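Local atomic coordinates of p1 (Rice yellow mottle virus, PDB entry 6TY2), a protein that suppresses host RNA silencing during infection and carries two zinc fingers, of which this piece is the C-terminal one. Residues A[34-39]-A[46-51]. Residues are numbered along the deposited sequence; the frame is centred on the assembly and turned at random.
Sequences LSRDAC and GRCRFV. With ZN (zinc ion), chain C.
Cys39 and Cys48 meet over a zinc ion, and the way they do so illustrates how a small zinc finger can gain a compact centre from metal and backbone bonds. Each SG lies 2.3 Å from the zinc ion, while Cys39 CB and Cys48 CB press together at 3.6 Å. The two thiolates reach the metal by different torsions: Cys39 SG is anti to its backbone N (chi1 168°), whereas Cys48 SG lies beside its own N, anti to the carbonyl carbon. His8, from helix 3-24, and His44, between the two segments, complete the site.

Behind the sulfurs, three backbone hydrogen bonds tie the segments. Arg49 N donates at 2.9 Å to Arg36 O, which belongs to the type I turn from Ser35 to Ala38; Ser35 OG also accepts from Asp37 N, an ST turn. Next, Arg49 O receives Cys39 N, and Cys39 O receives Val51 N at 2.8 Å in a nearly straight bond (174°). Phe50 CA adds a CA-H...O contact to Cys39 O, 3.3 Å away.

The outer side is looser. Ala38 CB only grazes Val51 CG2 at 4.1 Å, and the extended Arg49 side chain lays CB and CD against Asp37 O before its guanidinium leads away from the turn. Arg36 likewise points its end away, to a salt bridge with Asp5 of the helix.

A zinc site of ligand order His-Cys-His-Cys thus joins a helix to two segments without regular secondary structure; with four protein side chains filling its coordination sites, the zinc probably plays a structural part.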
ATOM      1  N   LEU A  34      12.273  -3.717  -4.330  1.00 19.84           N
ATOM      2  CA  LEU A  34      12.021  -2.619  -5.260  1.00 21.20           C
ATOM      3  C   LEU A  34      13.231  -2.269  -6.138  1.00 19.16           C
ATOM      4  O   LEU A  34      14.387  -2.370  -5.709  1.00 22.32           O
ATOM      5  CB  LEU A  34      11.598  -1.366  -4.494  1.00 20.62           C
ATOM      6  CG  LEU A  34      10.214  -1.205  -3.879  1.00 16.13           C
ATOM      7  CD1 LEU A  34       9.899  -2.298  -2.878  1.00 19.82           C
ATOM      8  CD2 LEU A  34      10.162   0.145  -3.202  1.00 16.95           C
ATOM      9  N   SER A  35      12.950  -1.834  -7.362  1.00 19.36           N
ATOM     10  CA  SER A  35      13.948  -1.168  -8.196  1.00 21.67           C
ATOM     11  C   SER A  35      13.227  -0.092  -8.974  1.00 20.06           C
ATOM     12  O   SER A  35      12.008   0.004  -8.895  1.00 19.71           O
ATOM     13  CB  SER A  35      14.636  -2.141  -9.152  1.00 18.20           C
ATOM     14  OG  SER A  35      13.705  -2.643 -10.091  1.00 24.57           O
ATOM     15  N   ARG A  36      13.967   0.705  -9.736  1.00 20.57           N
ATOM     16  CA  ARG A  36      13.352   1.711 -10.585  1.00 18.77           C
ATOM     17  C   ARG A  36      12.392   1.082 -11.578  1.00 18.84           C
ATOM     18  O   ARG A  36      11.448   1.720 -12.023  1.00 19.50           O
ATOM     19  CB  ARG A  36      14.419   2.518 -11.333  1.00 18.41           C
ATOM     20  CG  ARG A  36      15.281   3.386 -10.432  1.00 26.68           C
ATOM     21  CD  ARG A  36      16.288   4.213 -11.226  1.00 35.14           C
ATOM     22  NE  ARG A  36      17.246   4.887 -10.348  1.00 39.16           N
ATOM     23  CZ  ARG A  36      18.146   5.774 -10.763  1.00 44.80           C
ATOM     24  NH1 ARG A  36      18.215   6.104 -12.047  1.00 47.93           N
ATOM     25  NH2 ARG A  36      18.975   6.336  -9.893  1.00 51.04           N
ATOM     26  N   ASP A  37      12.620  -0.172 -11.927  1.00 18.33           N
ATOM     27  CA  ASP A  37      11.794  -0.809 -12.945  1.00 18.68           C
ATOM     28  C   ASP A  37      10.577  -1.569 -12.394  1.00 22.47           C
ATOM     29  O   ASP A  37       9.790  -2.117 -13.163  1.00 22.01           O
ATOM     30  CB  ASP A  37      12.669  -1.726 -13.791  1.00 24.13           C
ATOM     31  CG  ASP A  37      13.826  -0.973 -14.436  1.00 26.59           C
ATOM     32  OD1 ASP A  37      13.590   0.073 -15.100  1.00 22.73           O
ATOM     33  OD2 ASP A  37      14.972  -1.418 -14.247  1.00 25.45           O
ATOM     34  N   ALA A  38      10.421  -1.580 -11.072  1.00 18.21           N
ATOM     35  CA  ALA A  38       9.191  -2.051 -10.444  1.00 21.99           C
ATOM     36  C   ALA A  38       9.186  -1.557  -9.010  1.00 19.45           C
ATOM     37  O   ALA A  38       9.887  -2.094  -8.160  1.00 18.16           O
ATOM     38  CB  ALA A  38       9.072  -3.579 -10.503  1.00 18.56           C
ATOM     39  N   CYS A  39       8.380  -0.532  -8.757  1.00 18.61           N
ATOM     40  CA  CYS A  39       8.412   0.209  -7.500  1.00 17.45           C
ATOM     41  C   CYS A  39       7.002   0.519  -6.985  1.00 18.07           C
ATOM     42  O   CYS A  39       6.118   0.839  -7.773  1.00 18.06           O
ATOM     43  CB  CYS A  39       9.209   1.491  -7.727  1.00 17.74           C
ATOM     44  SG  CYS A  39       9.137   2.714  -6.471  1.00 18.53           S
ATOM     45  N   GLY A  46       6.417   7.648 -12.245  1.00 20.22           N
ATOM     46  CA  GLY A  46       6.976   8.361 -13.378  1.00 21.34           C
ATOM     47  C   GLY A  46       8.464   8.135 -13.495  1.00 21.54           C
ATOM     48  O   GLY A  46       8.966   7.611 -14.497  1.00 22.09           O
ATOM     49  N   ARG A  47       9.189   8.549 -12.467  1.00 19.47           N
ATOM     50  CA  ARG A  47      10.600   8.301 -12.440  1.00 19.85           C
ATOM     51  C   ARG A  47      10.815   6.806 -12.231  1.00 21.83           C
ATOM     52  O   ARG A  47      11.704   6.225 -12.825  1.00 22.73           O
ATOM     53  CB  ARG A  47      11.266   9.140 -11.354  1.00 19.11           C
ATOM     54  CG  ARG A  47      11.154  10.630 -11.616  1.00 23.99           C
ATOM     55  CD  ARG A  47      11.688  11.433 -10.444  1.00 26.29           C
ATOM     56  NE  ARG A  47      10.807  11.299  -9.293  1.00 29.70           N
ATOM     57  CZ  ARG A  47      11.037  11.854  -8.114  1.00 27.31           C
ATOM     58  NH1 ARG A  47      12.126  12.580  -7.931  1.00 34.50           N
ATOM     59  NH2 ARG A  47      10.176  11.682  -7.123  1.00 27.90           N
ATOM     60  N   CYS A  48       9.978   6.182 -11.408  1.00 21.35           N
ATOM     61  CA  CYS A  48       9.960   4.721 -11.292  1.00 17.62           C
ATOM     62  C   CYS A  48       8.726   4.118 -11.971  1.00 18.30           C
ATOM     63  O   CYS A  48       7.719   4.792 -12.153  1.00 18.03           O
ATOM     64  CB  CYS A  48       9.996   4.295  -9.819  1.00 14.15           C
ATOM     65  SG  CYS A  48      11.547   4.710  -9.028  1.00 18.86           S
ATOM     66  N   ARG A  49       8.806   2.847 -12.352  1.00 19.16           N
ATOM     67  CA  ARG A  49       7.621   2.157 -12.843  1.00 20.51           C
ATOM     68  C   ARG A  49       6.747   1.808 -11.663  1.00 19.53           C
ATOM     69  O   ARG A  49       7.118   0.984 -10.837  1.00 18.63           O
ATOM     70  CB  ARG A  49       7.983   0.896 -13.608  1.00 18.73           C
ATOM     71  CG  ARG A  49       6.783   0.222 -14.250  1.00 24.82           C
ATOM     72  CD  ARG A  49       7.224  -0.906 -15.154  1.00 22.57           C
ATOM     73  NE  ARG A  49       6.095  -1.511 -15.845  1.00 23.23           N
ATOM     74  CZ  ARG A  49       6.213  -2.436 -16.791  1.00 23.80           C
ATOM     75  NH1 ARG A  49       7.415  -2.860 -17.163  1.00 21.80           N
ATOM     76  NH2 ARG A  49       5.127  -2.934 -17.365  1.00 31.48           N
ATOM     77  N   PHE A  50       5.582   2.432 -11.583  1.00 15.79           N
ATOM     78  CA  PHE A  50       4.732   2.263 -10.420  1.00 14.64           C
ATOM     79  C   PHE A  50       3.920   0.989 -10.553  1.00 19.49           C
ATOM     80  O   PHE A  50       3.098   0.830 -11.456  1.00 20.15           O
ATOM     81  CB  PHE A  50       3.829   3.482 -10.239  1.00 22.40           C
ATOM     82  CG  PHE A  50       2.985   3.444  -9.000  1.00 17.72           C
ATOM     83  CD1 PHE A  50       3.538   3.131  -7.776  1.00 21.15           C
ATOM     84  CD2 PHE A  50       1.638   3.748  -9.062  1.00 22.00           C
ATOM     85  CE1 PHE A  50       2.764   3.100  -6.637  1.00 21.67           C
ATOM     86  CE2 PHE A  50       0.854   3.726  -7.931  1.00 23.19           C
ATOM     87  CZ  PHE A  50       1.416   3.400  -6.715  1.00 20.25           C
ATOM     88  N   VAL A  51       4.186   0.073  -9.634  1.00 18.06           N
ATOM     89  CA  VAL A  51       3.544  -1.218  -9.568  1.00 20.46           C
ATOM     90  C   VAL A  51       2.887  -1.269  -8.209  1.00 22.01           C
ATOM     91  O   VAL A  51       3.515  -1.655  -7.222  1.00 16.52           O
ATOM     92  CB  VAL A  51       4.556  -2.352  -9.749  1.00 21.65           C
ATOM     93  CG1 VAL A  51       3.873  -3.717  -9.622  1.00 22.38           C
ATOM     94  CG2 VAL A  51       5.241  -2.191 -11.096  1.00 19.93           C
TER
HETATM   95 ZN    ZN C 101      10.956   4.055  -6.909  1.00 21.45          ZN